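Local structure of uncharacterized protein (3PU6) at residues P94-I97 and S98-G102; I112-L116 and E117-H121. The protein is probably an endopeptidase of the hydrogenase maturation protease family, thought to process and so activate a hydrogenase precursor. All blocks are in the same frame, centred on the assembly; numbering follows the deposited sequence.

Contact 1 of 2, residues P94-I97 and S98-G102; sequences PILI and SYLRG
Four i to i+4 backbone bonds, from Ser98 N to Pro94 O, Tyr99 N to Ile95 O, Leu100 N to Leu96 O and Arg101 N to Ile97 O, join 94-97 to 98-102 as successive turns of one alpha-helix; the N-H...O angle falls to 137° for Tyr99 N. Pro94 O is gripped twice, since the Ser98 hydroxyl also donates to it, with OG and O 3.1 Å apart. Ser98 chi1 of 48° sets OG between its own backbone N and carbonyl carbon and turns it back along the helix to that oxygen. An alanine here would remove the hydroxyl and is likely to leave Pro94 O with just the backbone N-H at this position as donor within the turn. The helix, 94-103, precedes strand 106-114 and packs against helices 48-54 and 81-85, in the alpha/beta arrangement of a mixed five-stranded sheet flanked by helices. On the side of 48-54, Leu96 CG meets Leu100 CD1 at 4.1 Å, while Leu96 also touches Phe48 and Leu100 reaches Leu51; the Tyr99 ring stacks with Phe48. On the side of helix 81-85, the methyl CG2 of Ile97 lies 4.1 Å from Arg101 CD, both residues reaching Tyr84, the arginine by a cation-pi contact. A bend at chi3 (89°) turns the guanidinium from the line of its methylenes, and NE donates to Leu78 O.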
loop_
_atom_site.group_PDB
_atom_site.type_symbol
_atom_site.label_atom_id
_atom_site.label_comp_id
_atom_site.label_asym_id
_atom_site.label_seq_id
_atom_site.Cartn_x
_atom_site.Cartn_y
_atom_site.Cartn_z
ATOM N N PRO A 94 3.481 -10.447 -6.173
ATOM C CA PRO A 94 2.562 -11.507 -6.596
ATOM C C PRO A 94 2.200 -12.475 -5.483
ATOM O O PRO A 94 1.016 -12.675 -5.227
ATOM C CB PRO A 94 3.344 -12.218 -7.698
ATOM C CG PRO A 94 4.245 -11.166 -8.234
ATOM C CD PRO A 94 4.657 -10.358 -7.051
ATOM N N ILE A 95 3.200 -13.062 -4.837
ATOM C CA ILE A 95 2.966 -14.088 -3.824
ATOM C C ILE A 95 2.338 -13.476 -2.570
ATOM O O ILE A 95 1.578 -14.121 -1.833
ATOM C CB ILE A 95 4.290 -14.791 -3.457
ATOM C CG1 ILE A 95 5.229 -14.801 -4.676
ATOM C CG2 ILE A 95 4.026 -16.200 -2.889
ATOM C CD1 ILE A 95 6.521 -15.559 -4.477
ATOM N N LEU A 96 2.669 -12.214 -2.342
ATOM C CA LEU A 96 2.052 -11.453 -1.285
ATOM C C LEU A 96 0.567 -11.252 -1.580
ATOM O O LEU A 96 -0.314 -11.582 -0.770
ATOM C CB LEU A 96 2.733 -10.102 -1.186
ATOM C CG LEU A 96 2.129 -9.306 -0.046
ATOM C CD1 LEU A 96 2.218 -10.130 1.222
ATOM C CD2 LEU A 96 2.853 -7.997 0.106
ATOM N N ILE A 97 0.302 -10.713 -2.761
ATOM C CA ILE A 97 -1.051 -10.403 -3.174
ATOM C C ILE A 97 -1.982 -11.611 -3.152
ATOM O O ILE A 97 -3.148 -11.479 -2.801
ATOM C CB ILE A 97 -1.061 -9.802 -4.576
ATOM C CG1 ILE A 97 -0.541 -8.367 -4.534
ATOM C CG2 ILE A 97 -2.449 -9.865 -5.155
ATOM C CD1 ILE A 97 -0.240 -7.805 -5.911
ATOM N N SER A 98 -1.490 -12.780 -3.550
ATOM C CA SER A 98 -2.356 -13.958 -3.606
ATOM C C SER A 98 -2.570 -14.528 -2.218
ATOM O O SER A 98 -3.537 -15.240 -1.969
ATOM C CB SER A 98 -1.825 -15.029 -4.564
ATOM O OG SER A 98 -0.455 -15.291 -4.339
ATOM N N TYR A 99 -1.674 -14.195 -1.303
ATOM C CA TYR A 99 -1.886 -14.591 0.065
ATOM C C TYR A 99 -3.011 -13.754 0.647
ATOM O O TYR A 99 -3.925 -14.280 1.284
ATOM C CB TYR A 99 -0.634 -14.408 0.905
ATOM C CG TYR A 99 -0.938 -14.681 2.345
ATOM C CD1 TYR A 99 -1.026 -13.642 3.265
ATOM C CD2 TYR A 99 -1.203 -15.981 2.783
ATOM C CE1 TYR A 99 -1.338 -13.892 4.606
ATOM C CE2 TYR A 99 -1.512 -16.246 4.117
ATOM C CZ TYR A 99 -1.581 -15.194 5.022
ATOM O OH TYR A 99 -1.894 -15.435 6.339
ATOM N N LEU A 100 -2.932 -12.446 0.419
ATOM C CA LEU A 100 -3.906 -11.512 0.971
ATOM C C LEU A 100 -5.318 -11.806 0.466
ATOM O O LEU A 100 -6.279 -11.769 1.233
ATOM C CB LEU A 100 -3.513 -10.073 0.646
ATOM C CG LEU A 100 -2.106 -9.661 1.070
ATOM C CD1 LEU A 100 -1.771 -8.299 0.492
ATOM C CD2 LEU A 100 -1.951 -9.678 2.590
ATOM N N ARG A 101 -5.431 -12.119 -0.820
ATOM C CA ARG A 101 -6.715 -12.449 -1.408
ATOM C C ARG A 101 -7.320 -13.635 -0.693
ATOM O O ARG A 101 -8.537 -13.814 -0.691
ATOM C CB ARG A 101 -6.571 -12.789 -2.885
ATOM C CG ARG A 101 -6.052 -11.676 -3.741
ATOM C CD ARG A 101 -5.776 -12.186 -5.163
ATOM N NE ARG A 101 -6.927 -12.105 -6.058
ATOM C CZ ARG A 101 -7.731 -13.122 -6.353
ATOM N NH1 ARG A 101 -7.526 -14.316 -5.823
ATOM N NH2 ARG A 101 -8.750 -12.941 -7.183
ATOM N N GLY A 102 -6.457 -14.456 -0.103
ATOM C CA GLY A 102 -6.896 -15.637 0.610
ATOM C C GLY A 102 -7.374 -15.305 2.004
ATOM O O GLY A 102 -8.264 -15.955 2.528
#

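Contact 2 of 2, residues I112-L116 and E117-H121; sequences ISVLL and ENVLH
Val114 sets its CG2 methyl against CG1 of Val119, 3.9 Å away, the two branched side chains crossing at about a right angle. At Leu115 a polar link joins the apolar ones. Leu115 and Asn118 lie side by side and point the same way, with Asn118 OD1 3.6 Å from Leu115 CB; the methylene CG of Glu117 comes to 4.1 Å from that same CB. A water bridges Leu115 and Asn118: it accepts from Leu115 N at 2.6 Å and gives a weak bond to Asn118 OD1 at 3.3 Å. Next to this pair the chain turns through two i to i+3 bonds, Asn118 N to Leu115 O (2.8 Å) and Val119 N to Leu116 O (3.1 Å), the spacing of a short 3-10 turn. Both donors stand well above the carbonyl planes, although the second N-H points fairly straight at its oxygen (161°). This turn follows strand 106-114, where Val114 pairs by backbone bonds with Met65 of strand 58-66. Leu116 takes the other side of the turn: with CG anti to its backbone N (chi1 172°), CD1 reaches Val119 CG2 at 4.1 Å, again nearly at a right angle. Val114 and Asn118 touch Asp17 and Val119 touches Asp18, so the turn is tied to the loop after strand 5-10. The chemistry is thus divided between the methyls of Val114, Leu116 and Val119 and the link from Leu115 N through water to Asn118 OD1, consistent with a surface turn fixed by two backbone bonds and supplemented by methyl contacts and one water, weakly held at OD1.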
loop_
_atom_site.group_PDB
_atom_site.type_symbol
_atom_site.label_atom_id
_atom_site.label_comp_id
_atom_site.label_asym_id
_atom_site.label_seq_id
_atom_site.Cartn_x
_atom_site.Cartn_y
_atom_site.Cartn_z
ATOM N N ILE A 112 2.278 3.161 -6.511
ATOM C CA ILE A 112 2.708 4.543 -6.631
ATOM C C ILE A 112 3.996 4.500 -7.399
ATOM O O ILE A 112 4.989 3.959 -6.934
ATOM C CB ILE A 112 2.932 5.193 -5.256
ATOM C CG1 ILE A 112 1.671 5.064 -4.404
ATOM C CG2 ILE A 112 3.343 6.659 -5.375
ATOM C CD1 ILE A 112 1.924 5.242 -2.906
ATOM N N SER A 113 3.975 5.041 -8.602
ATOM C CA SER A 113 5.125 4.901 -9.466
ATOM C C SER A 113 6.204 5.870 -9.018
ATOM O O SER A 113 5.901 7.011 -8.646
ATOM C CB SER A 113 4.752 5.072 -10.944
ATOM O OG SER A 113 4.270 6.369 -11.229
ATOM N N VAL A 114 7.450 5.384 -9.002
ATOM C CA VAL A 114 8.599 6.202 -8.621
ATOM C C VAL A 114 9.664 6.104 -9.689
ATOM O O VAL A 114 9.702 5.147 -10.419
ATOM C CB VAL A 114 9.171 5.835 -7.212
ATOM C CG1 VAL A 114 8.226 6.292 -6.101
ATOM C CG2 VAL A 114 9.417 4.359 -7.084
ATOM N N LEU A 115 10.504 7.122 -9.795
ATOM C CA LEU A 115 11.675 7.080 -10.663
ATOM C C LEU A 115 12.746 6.130 -10.112
ATOM O O LEU A 115 13.193 6.258 -8.969
ATOM C CB LEU A 115 12.253 8.486 -10.845
ATOM C CG LEU A 115 11.325 9.472 -11.573
ATOM C CD1 LEU A 115 11.932 10.846 -11.695
ATOM C CD2 LEU A 115 10.982 8.970 -12.942
ATOM N N LEU A 116 13.155 5.189 -10.955
ATOM C CA LEU A 116 14.178 4.203 -10.631
ATOM C C LEU A 116 15.495 4.811 -10.134
ATOM O O LEU A 116 16.171 4.238 -9.286
ATOM C CB LEU A 116 14.437 3.329 -11.854
ATOM C CG LEU A 116 15.610 2.346 -11.774
ATOM C CD1 LEU A 116 15.286 1.109 -10.954
ATOM C CD2 LEU A 116 16.045 1.958 -13.179
ATOM N N GLU A 117 15.865 5.969 -10.661
ATOM C CA GLU A 117 17.084 6.633 -10.220
ATOM C C GLU A 117 16.971 7.004 -8.751
ATOM O O GLU A 117 17.982 7.106 -8.043
ATOM C CB GLU A 117 17.318 7.893 -11.038
ATOM C CG GLU A 117 16.368 8.995 -10.676
ATOM C CD GLU A 117 16.061 9.938 -11.825
ATOM O OE1 GLU A 117 15.754 9.459 -12.945
ATOM O OE2 GLU A 117 16.096 11.166 -11.586
ATOM N N ASN A 118 15.735 7.198 -8.293
ATOM C CA ASN A 118 15.485 7.576 -6.908
ATOM C C ASN A 118 15.413 6.407 -5.907
ATOM O O ASN A 118 15.287 6.628 -4.700
ATOM C CB ASN A 118 14.232 8.441 -6.820
ATOM C CG ASN A 118 14.436 9.832 -7.402
ATOM O OD1 ASN A 118 13.538 10.385 -8.025
ATOM N ND2 ASN A 118 15.616 10.395 -7.209
ATOM N N VAL A 119 15.506 5.175 -6.399
ATOM C CA VAL A 119 15.500 4.026 -5.503
ATOM C C VAL A 119 16.810 3.213 -5.500
ATOM O O VAL A 119 16.890 2.164 -4.855
ATOM C CB VAL A 119 14.331 3.088 -5.818
ATOM C CG1 VAL A 119 13.080 3.875 -5.956
ATOM C CG2 VAL A 119 14.593 2.322 -7.094
ATOM N N LEU A 120 17.827 3.701 -6.210
ATOM C CA LEU A 120 19.054 2.936 -6.441
ATOM C C LEU A 120 20.141 3.239 -5.437
ATOM O O LEU A 120 21.191 2.632 -5.466
ATOM C CB LEU A 120 19.630 3.242 -7.813
ATOM C CG LEU A 120 18.991 2.714 -9.093
ATOM C CD1 LEU A 120 19.597 3.475 -10.249
ATOM C CD2 LEU A 120 19.210 1.208 -9.247
ATOM N N HIS A 121 19.914 4.204 -4.567
ATOM C CA HIS A 121 20.959 4.619 -3.656
ATOM C C HIS A 121 20.546 4.408 -2.221
ATOM O O HIS A 121 19.353 4.348 -1.893
ATOM C CB HIS A 121 21.278 6.095 -3.858
ATOM C CG HIS A 121 21.649 6.448 -5.260
ATOM N ND1 HIS A 121 20.885 7.287 -6.047
ATOM C CD2 HIS A 121 22.697 6.067 -6.030
ATOM C CE1 HIS A 121 21.449 7.415 -7.231
ATOM N NE2 HIS A 121 22.554 6.685 -7.247
HETATM O O HOH W 1 10.494 9.108 -8.123
#

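From the N terminus, the chain first builds strands 5-10, 35-41, 58-66 and 73-77 with their helices, then enters helix 94-103, where contact 1 joins consecutive helical turns without closing a loop. Strand 106-114 follows, running between 58-66 and 73-77 in the sheet, parallel to the first and antiparallel to the second. Contact 2 begins at its far end, as the chain turns toward helix 128-147. The two contacts are in series, neither nesting nor crossing; their centres lie 24 Å apart and their nearest atoms about 11 Å. Contact 1 belongs to the layer with helices 48-54 and 81-85, whereas contact 2 joins the C-terminal end of the inner strand 106-114 to loop residues Asp17 and Asp18.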